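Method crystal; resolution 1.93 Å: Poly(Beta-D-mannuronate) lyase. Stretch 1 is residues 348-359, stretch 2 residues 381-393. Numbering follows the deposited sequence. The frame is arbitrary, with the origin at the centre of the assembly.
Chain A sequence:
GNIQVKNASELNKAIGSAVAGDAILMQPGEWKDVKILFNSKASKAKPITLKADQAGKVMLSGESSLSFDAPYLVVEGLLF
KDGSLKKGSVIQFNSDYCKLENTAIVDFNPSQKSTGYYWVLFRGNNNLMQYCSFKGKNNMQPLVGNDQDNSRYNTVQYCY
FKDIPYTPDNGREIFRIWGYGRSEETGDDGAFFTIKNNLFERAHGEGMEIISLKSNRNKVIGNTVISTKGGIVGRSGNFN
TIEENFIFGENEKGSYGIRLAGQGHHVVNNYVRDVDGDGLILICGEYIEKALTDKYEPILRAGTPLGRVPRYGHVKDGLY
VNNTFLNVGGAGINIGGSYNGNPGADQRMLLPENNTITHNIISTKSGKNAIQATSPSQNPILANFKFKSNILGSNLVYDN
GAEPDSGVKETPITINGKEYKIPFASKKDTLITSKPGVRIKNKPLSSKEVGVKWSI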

ATOM      1  N   ARG A 348      20.245  10.497 -10.759  1.00 24.12           N
ATOM      2  CA  ARG A 348      19.526   9.220 -10.861  1.00 22.51           C
ATOM      3  C   ARG A 348      20.084   8.323 -11.967  1.00 26.33           C
ATOM      4  O   ARG A 348      19.455   8.067 -13.003  1.00 26.40           O
ATOM      5  CB  ARG A 348      18.038   9.463 -11.065  1.00 21.73           C
ATOM      6  CG  ARG A 348      17.366  10.158  -9.896  1.00 26.00           C
ATOM      7  CD  ARG A 348      16.068  10.714 -10.380  1.00 26.01           C
ATOM      8  NE  ARG A 348      15.170   9.634 -10.756  1.00 25.88           N
ATOM      9  CZ  ARG A 348      13.879   9.815 -10.988  1.00 29.65           C
ATOM     10  NH1 ARG A 348      13.373  11.049 -10.899  1.00 24.65           N
ATOM     11  NH2 ARG A 348      13.113   8.781 -11.328  1.00 24.56           N
ATOM     12  N   MET A 349      21.259   7.802 -11.682  1.00 19.89           N
ATOM     13  CA  MET A 349      22.088   7.012 -12.568  1.00 23.54           C
ATOM     14  C   MET A 349      22.654   5.715 -11.989  1.00 26.79           C
ATOM     15  O   MET A 349      23.490   5.076 -12.644  1.00 25.33           O
ATOM     16  CB  MET A 349      23.181   7.926 -13.125  1.00 25.07           C
ATOM     17  CG  MET A 349      23.970   8.595 -11.970  1.00 28.79           C
ATOM     18  SD  MET A 349      25.125   7.797 -10.978  1.00 30.68           S
ATOM     19  CE  MET A 349      26.485   7.469 -12.084  1.00 37.14           C
ATOM     20  N   LEU A 350      22.161   5.241 -10.847  1.00 24.17           N
ATOM     21  CA  LEU A 350      22.638   3.994 -10.265  1.00 23.42           C
ATOM     22  C   LEU A 350      21.807   2.844 -10.836  1.00 23.57           C
ATOM     23  O   LEU A 350      20.643   2.666 -10.477  1.00 23.81           O
ATOM     24  CB  LEU A 350      22.565   4.054  -8.740  1.00 23.34           C
ATOM     25  CG  LEU A 350      23.497   5.099  -8.104  1.00 24.77           C
ATOM     26  CD1 LEU A 350      23.299   5.155  -6.604  1.00 22.56           C
ATOM     27  CD2 LEU A 350      24.984   4.845  -8.437  1.00 25.57           C
ATOM     28  N   LEU A 351      22.411   2.064 -11.724  1.00 25.67           N
ATOM     29  CA  LEU A 351      21.744   0.907 -12.289  1.00 25.14           C
ATOM     30  C   LEU A 351      21.602  -0.187 -11.228  1.00 21.24           C
ATOM     31  O   LEU A 351      22.487  -0.356 -10.386  1.00 22.91           O
ATOM     32  CB  LEU A 351      22.549   0.384 -13.472  1.00 25.02           C
ATOM     33  CG  LEU A 351      22.638   1.368 -14.636  1.00 28.64           C
ATOM     34  CD1 LEU A 351      23.504   0.801 -15.738  1.00 30.24           C
ATOM     35  CD2 LEU A 351      21.225   1.668 -15.155  1.00 29.35           C
ATOM     36  N   PRO A 352      20.513  -0.958 -11.261  1.00 22.01           N
ATOM     37  CA  PRO A 352      20.360  -2.048 -10.289  1.00 21.92           C
ATOM     38  C   PRO A 352      21.538  -3.009 -10.383  1.00 27.38           C
ATOM     39  O   PRO A 352      22.088  -3.233 -11.463  1.00 24.07           O
ATOM     40  CB  PRO A 352      19.037  -2.710 -10.697  1.00 21.52           C
ATOM     41  CG  PRO A 352      18.288  -1.600 -11.462  1.00 22.42           C
ATOM     42  CD  PRO A 352      19.386  -0.913 -12.214  1.00 21.95           C
ATOM     43  N   GLU A 353      21.964  -3.531  -9.227  1.00 24.71           N
ATOM     44  CA  GLU A 353      23.166  -4.351  -9.167  1.00 23.69           C
ATOM     45  C   GLU A 353      22.997  -5.417  -8.096  1.00 24.23           C
ATOM     46  O   GLU A 353      22.293  -5.220  -7.106  1.00 22.45           O
ATOM     47  CB  GLU A 353      24.423  -3.520  -8.869  1.00 24.73           C
ATOM     48  CG  GLU A 353      24.424  -2.934  -7.454  1.00 29.63           C
ATOM     49  CD  GLU A 353      25.716  -2.231  -7.046  1.00 34.94           C
ATOM     50  OE1 GLU A 353      26.636  -2.068  -7.881  1.00 39.58           O
ATOM     51  OE2 GLU A 353      25.795  -1.818  -5.866  1.00 34.92           O
ATOM     52  N   ASN A 354      23.645  -6.556  -8.314  1.00 24.94           N
ATOM     53  CA  ASN A 354      23.658  -7.662  -7.354  1.00 25.26           C
ATOM     54  C   ASN A 354      22.259  -8.129  -6.961  1.00 25.09           C
ATOM     55  O   ASN A 354      22.040  -8.540  -5.820  1.00 22.16           O
ATOM     56  CB  ASN A 354      24.454  -7.301  -6.097  1.00 25.35           C
ATOM     57  CG  ASN A 354      24.938  -8.532  -5.351  1.00 27.70           C
ATOM     58  OD1 ASN A 354      25.355  -9.491  -5.968  1.00 29.73           O
ATOM     59  ND2 ASN A 354      24.873  -8.509  -4.033  1.00 30.51           N
ATOM     60  N   ASN A 355      21.296  -8.072  -7.883  1.00 21.55           N
ATOM     61  CA  ASN A 355      19.979  -8.648  -7.644  1.00 21.24           C
ATOM     62  C   ASN A 355      19.857 -10.007  -8.325  1.00 22.48           C
ATOM     63  O   ASN A 355      20.401 -10.228  -9.406  1.00 26.38           O
ATOM     64  CB  ASN A 355      18.868  -7.740  -8.166  1.00 19.68           C
ATOM     65  CG  ASN A 355      18.939  -6.339  -7.569  1.00 22.42           C
ATOM     66  OD1 ASN A 355      18.632  -6.125  -6.388  1.00 20.16           O
ATOM     67  ND2 ASN A 355      19.378  -5.392  -8.379  1.00 22.27           N
ATOM     68  N   THR A 356      19.075 -10.884  -7.719  1.00 23.01           N
ATOM     69  CA  THR A 356      18.756 -12.185  -8.301  1.00 21.03           C
ATOM     70  C   THR A 356      17.405 -12.102  -9.017  1.00 23.18           C
ATOM     71  O   THR A 356      16.361 -11.964  -8.377  1.00 21.54           O
ATOM     72  CB  THR A 356      18.772 -13.246  -7.210  1.00 24.44           C
ATOM     73  OG1 THR A 356      20.103 -13.315  -6.668  1.00 21.91           O
ATOM     74  CG2 THR A 356      18.375 -14.626  -7.773  1.00 26.71           C
ATOM     75  N   ILE A 357      17.445 -12.166 -10.351  1.00 20.15           N
ATOM     76  CA  ILE A 357      16.283 -12.021 -11.222  1.00 23.53           C
ATOM     77  C   ILE A 357      16.172 -13.297 -12.048  1.00 25.73           C
ATOM     78  O   ILE A 357      16.670 -13.347 -13.177  1.00 23.95           O
ATOM     79  CB  ILE A 357      16.430 -10.785 -12.130  1.00 24.73           C
ATOM     80  CG1 ILE A 357      16.916  -9.579 -11.298  1.00 22.79           C
ATOM     81  CG2 ILE A 357      15.109 -10.510 -12.895  1.00 24.54           C
ATOM     82  CD1 ILE A 357      17.383  -8.373 -12.126  1.00 23.90           C
ATOM     83  N   THR A 358      15.562 -14.344 -11.481  1.00 22.73           N
ATOM     84  CA  THR A 358      15.580 -15.675 -12.097  1.00 26.50           C
ATOM     85  C   THR A 358      14.224 -16.354 -11.958  1.00 23.98           C
ATOM     86  O   THR A 358      13.399 -15.971 -11.132  1.00 21.36           O
ATOM     87  CB  THR A 358      16.612 -16.615 -11.463  1.00 23.93           C
ATOM     88  OG1 THR A 358      16.259 -16.843 -10.096  1.00 26.53           O
ATOM     89  CG2 THR A 358      18.006 -16.039 -11.532  1.00 27.30           C
ATOM     90  N   HIS A 359      14.016 -17.390 -12.780  1.00 24.54           N
ATOM     91  CA  HIS A 359      12.838 -18.247 -12.687  1.00 23.38           C
ATOM     92  C   HIS A 359      11.535 -17.469 -12.848  1.00 24.38           C
ATOM     93  O   HIS A 359      10.515 -17.794 -12.242  1.00 22.02           O
ATOM     94  CB  HIS A 359      12.859 -19.054 -11.388  1.00 23.84           C
ATOM     95  CG  HIS A 359      14.054 -19.947 -11.273  1.00 29.07           C
ATOM     96  ND1 HIS A 359      15.280 -19.506 -10.820  1.00 31.54           N
ATOM     97  CD2 HIS A 359      14.216 -21.256 -11.586  1.00 31.47           C
ATOM     98  CE1 HIS A 359      16.140 -20.510 -10.838  1.00 30.11           C
ATOM     99  NE2 HIS A 359      15.520 -21.581 -11.300  1.00 31.12           N
ATOM    100  N   ILE A 381      31.609  11.702 -17.423  1.00 41.31           N
ATOM    101  CA  ILE A 381      31.611  11.800 -15.968  1.00 41.52           C
ATOM    102  C   ILE A 381      30.960  10.607 -15.287  1.00 40.82           C
ATOM    103  O   ILE A 381      30.999  10.527 -14.056  1.00 36.51           O
ATOM    104  CB  ILE A 381      30.919  13.089 -15.493  1.00 42.99           C
ATOM    105  CG1 ILE A 381      29.432  13.023 -15.807  1.00 41.86           C
ATOM    106  CG2 ILE A 381      31.592  14.313 -16.098  1.00 46.48           C
ATOM    107  CD1 ILE A 381      28.682  14.178 -15.254  1.00 43.90           C
ATOM    108  N   LEU A 382      30.370   9.679 -16.045  1.00 41.15           N
ATOM    109  CA  LEU A 382      29.863   8.421 -15.505  1.00 37.58           C
ATOM    110  C   LEU A 382      30.730   7.220 -15.873  1.00 41.72           C
ATOM    111  O   LEU A 382      30.327   6.079 -15.618  1.00 40.23           O
ATOM    112  CB  LEU A 382      28.432   8.181 -15.986  1.00 39.15           C
ATOM    113  CG  LEU A 382      27.444   9.315 -15.758  1.00 41.67           C
ATOM    114  CD1 LEU A 382      26.034   8.825 -16.032  1.00 30.65           C
ATOM    115  CD2 LEU A 382      27.573   9.813 -14.308  1.00 38.03           C
ATOM    116  N   ALA A 383      31.921   7.445 -16.435  1.00 40.07           N
ATOM    117  CA  ALA A 383      32.689   6.346 -17.013  1.00 41.15           C
ATOM    118  C   ALA A 383      33.191   5.366 -15.955  1.00 41.68           C
ATOM    119  O   ALA A 383      33.231   4.153 -16.199  1.00 41.65           O
ATOM    120  CB  ALA A 383      33.855   6.909 -17.830  1.00 42.80           C
ATOM    121  N   ASN A 384      33.576   5.848 -14.773  1.00 36.90           N
ATOM    122  CA  ASN A 384      34.221   4.966 -13.804  1.00 41.88           C
ATOM    123  C   ASN A 384      33.243   4.283 -12.872  1.00 34.84           C
ATOM    124  O   ASN A 384      33.671   3.604 -11.938  1.00 41.06           O
ATOM    125  CB  ASN A 384      35.269   5.732 -12.998  1.00 41.82           C
ATOM    126  CG  ASN A 384      36.382   6.235 -13.870  1.00 42.71           C
ATOM    127  OD1 ASN A 384      36.584   5.717 -14.975  1.00 39.97           O
ATOM    128  ND2 ASN A 384      37.123   7.232 -13.392  1.00 42.08           N
ATOM    129  N   PHE A 385      31.948   4.445 -13.104  1.00 36.96           N
ATOM    130  CA  PHE A 385      30.939   3.761 -12.314  1.00 36.14           C
ATOM    131  C   PHE A 385      30.806   2.336 -12.825  1.00 36.05           C
ATOM    132  O   PHE A 385      30.504   2.122 -14.003  1.00 38.51           O
ATOM    133  CB  PHE A 385      29.610   4.497 -12.415  1.00 34.13           C
ATOM    134  CG  PHE A 385      29.484   5.627 -11.453  1.00 32.78           C
ATOM    135  CD1 PHE A 385      29.120   5.400 -10.136  1.00 29.82           C
ATOM    136  CD2 PHE A 385      29.751   6.924 -11.860  1.00 29.54           C
ATOM    137  CE1 PHE A 385      29.009   6.450  -9.242  1.00 28.49           C
ATOM    138  CE2 PHE A 385      29.641   7.985 -10.969  1.00 28.63           C
ATOM    139  CZ  PHE A 385      29.265   7.746  -9.659  1.00 28.09           C
ATOM    140  N   LYS A 386      31.047   1.365 -11.957  1.00 39.81           N
ATOM    141  CA  LYS A 386      30.950  -0.041 -12.321  1.00 39.08           C
ATOM    142  C   LYS A 386      29.975  -0.715 -11.371  1.00 41.30           C
ATOM    143  O   LYS A 386      30.100  -0.584 -10.149  1.00 43.92           O
ATOM    144  CB  LYS A 386      32.323  -0.722 -12.277  1.00 43.39           C
ATOM    145  CG  LYS A 386      33.352  -0.054 -13.190  1.00 47.83           C
ATOM    146  CD  LYS A 386      33.213  -0.505 -14.645  1.00 47.55           C
ATOM    147  CE  LYS A 386      34.264   0.163 -15.531  1.00 54.07           C
ATOM    148  NZ  LYS A 386      34.064   1.646 -15.670  1.00 45.19           N
ATOM    149  N   PHE A 387      29.001  -1.419 -11.929  1.00 38.06           N
ATOM    150  CA  PHE A 387      27.914  -1.997 -11.150  1.00 37.16           C
ATOM    151  C   PHE A 387      28.072  -3.507 -11.081  1.00 35.25           C
ATOM    152  O   PHE A 387      28.345  -4.153 -12.099  1.00 38.51           O
ATOM    153  CB  PHE A 387      26.549  -1.606 -11.738  1.00 32.83           C
ATOM    154  CG  PHE A 387      26.344  -0.116 -11.847  1.00 33.23           C
ATOM    155  CD1 PHE A 387      26.263   0.665 -10.700  1.00 33.06           C
ATOM    156  CD2 PHE A 387      26.241   0.502 -13.076  1.00 29.08           C
ATOM    157  CE1 PHE A 387      26.085   2.032 -10.790  1.00 31.12           C
ATOM    158  CE2 PHE A 387      26.064   1.864 -13.172  1.00 31.78           C
ATOM    159  CZ  PHE A 387      25.979   2.632 -12.026  1.00 29.50           C
ATOM    160  N   LYS A 388      27.922  -4.051  -9.873  1.00 34.56           N
ATOM    161  CA  LYS A 388      27.894  -5.494  -9.684  1.00 33.70           C
ATOM    162  C   LYS A 388      26.838  -6.109 -10.587  1.00 35.69           C
ATOM    163  O   LYS A 388      25.715  -5.610 -10.692  1.00 30.41           O
ATOM    164  CB  LYS A 388      27.580  -5.838  -8.222  1.00 35.21           C
ATOM    165  CG  LYS A 388      28.769  -6.301  -7.394  1.00 42.32           C
ATOM    166  N   SER A 389      27.201  -7.201 -11.240  1.00 30.33           N
ATOM    167  CA  SER A 389      26.277  -7.835 -12.164  1.00 34.06           C
ATOM    168  C   SER A 389      25.048  -8.326 -11.409  1.00 30.65           C
ATOM    169  O   SER A 389      25.124  -8.700 -10.236  1.00 32.12           O
ATOM    170  CB  SER A 389      26.967  -9.002 -12.880  1.00 34.63           C
ATOM    171  OG  SER A 389      26.068  -9.671 -13.741  1.00 39.96           O
ATOM    172  N   ASN A 390      23.900  -8.279 -12.079  1.00 28.57           N
ATOM    173  CA  ASN A 390      22.734  -8.999 -11.600  1.00 24.05           C
ATOM    174  C   ASN A 390      22.873 -10.473 -11.973  1.00 27.23           C
ATOM    175  O   ASN A 390      23.603 -10.827 -12.900  1.00 28.90           O
ATOM    176  CB  ASN A 390      21.463  -8.407 -12.213  1.00 25.92           C
ATOM    177  CG  ASN A 390      21.243  -6.975 -11.793  1.00 26.09           C
ATOM    178  OD1 ASN A 390      21.119  -6.696 -10.601  1.00 23.71           O
ATOM    179  ND2 ASN A 390      21.197  -6.052 -12.767  1.00 23.02           N
ATOM    180  N   ILE A 391      22.173 -11.338 -11.242  1.00 23.46           N
ATOM    181  CA  ILE A 391      22.114 -12.755 -11.581  1.00 26.69           C
ATOM    182  C   ILE A 391      20.838 -12.971 -12.393  1.00 27.49           C
ATOM    183  O   ILE A 391      19.728 -12.860 -11.868  1.00 26.91           O
ATOM    184  CB  ILE A 391      22.171 -13.650 -10.337  1.00 25.40           C
ATOM    185  CG1 ILE A 391      23.458 -13.370  -9.557  1.00 28.65           C
ATOM    186  CG2 ILE A 391      22.126 -15.110 -10.738  1.00 30.79           C
ATOM    187  CD1 ILE A 391      23.739 -14.397  -8.458  1.00 34.41           C
ATOM    188  N   LEU A 392      21.002 -13.253 -13.684  1.00 27.45           N
ATOM    189  CA  LEU A 392      19.909 -13.358 -14.643  1.00 31.33           C
ATOM    190  C   LEU A 392      19.951 -14.705 -15.338  1.00 34.26           C
ATOM    191  O   LEU A 392      20.898 -14.991 -16.078  1.00 41.18           O
ATOM    192  CB  LEU A 392      19.998 -12.273 -15.710  1.00 31.50           C
ATOM    193  CG  LEU A 392      19.382 -10.912 -15.505  1.00 35.35           C
ATOM    194  CD1 LEU A 392      20.029  -9.960 -16.482  1.00 38.81           C
ATOM    195  CD2 LEU A 392      17.904 -11.037 -15.819  1.00 33.24           C
ATOM    196  N   GLY A 393      18.910 -15.498 -15.158  1.00 33.93           N
ATOM    197  CA  GLY A 393      18.793 -16.717 -15.936  1.00 29.87           C
ATOM    198  C   GLY A 393      17.518 -17.424 -15.578  1.00 31.69           C
ATOM    199  O   GLY A 393      16.761 -16.985 -14.711  1.00 28.21           O
TER
HETATM  200  O   HOH W   1      26.859 -10.008  -8.356  1.00 39.20           O

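The contact changes character along its length: apolar packing against two aromatic rings at the N-terminal end, a polar clasp centred on one asparagine in the middle, and a short parallel pairing of backbones at the C-terminal end. Together the two stretches bury 916 Å² between them.

The apolar end is organised by M349. All three of its chi angles are p, a compact fold that carries CE over one face of the F385 ring, 3.4 Å from CE to the ring centroid and nearly along the normal, with SD 4.4 Å from the same centroid. The same CE lies 3.4 Å from L382 CD2. L382 and F385 are the first and last residues of a type I turn, so the turn brings both side chains to bear on a single methyl. An unbranched, flexible thioether suits this place because it can curl its tip onto a ring.

F387, the residue most covered by its partner stretch, points toward stretch 1 with chi1 m. L351 meets one face of the F387 ring, with L351 CB 4.0 Å from its centroid, while L350 CD2 sits at the edge, 3.8 Å from F387 CE1. L350 and L351 share the m,t rotamer, yet L350 leaves its backbone sideways and its end comes nearer, whereas the CA-to-CB bond of L351 points toward stretch 2.

The E353 carboxylate accepts from backbone: with chi1 p and chi2 t the chain reaches across to stretch 2, and OE1 accepts from K388 N at 3.1 Å, also lying near the plane of the F387 ring at its edge. The K388 side chain is modelled only to CG; K388 O in turn accepts from N354 N at 3.3 Å. N354 adopts a left-handed conformation, phi 55° and psi 34°, and its side chain points away overall, though CB touches stretch 2; a water links N354 OD1 to S389 O, at 2.9 Å from each.

N390 is the clasp. Its CB leaves sideways, but chi1 m and chi2 near -60° bring the amide onto stretch 1, where both ends are used. ND2 donates to P352 O at 3.2 Å; OD1 accepts from N355 N and from N355 ND2, each at 3.1 Å. Asparagine suits the site because one short planar group supplies donor and acceptor together. N355, chi1 m, places its own amide to complete the pair.

From here the backbones take over. I391 N donates to N355 O at 2.8 Å and I391 O accepts from I357 N at 2.8 Å, so I391 bonds on both sides of T356 in the parallel manner. T356 and I391 share one face; I357 and L392 take the other, where I357 CB lies 4.0 Å from L392 CD2. The pairing then loosens: H359 N to G393 O, at 3.4 Å, is a weak bond, and G393 N is buried without a partner. T358, chi1 p, turns OG1 to H359 ND1, 2.9 Å away.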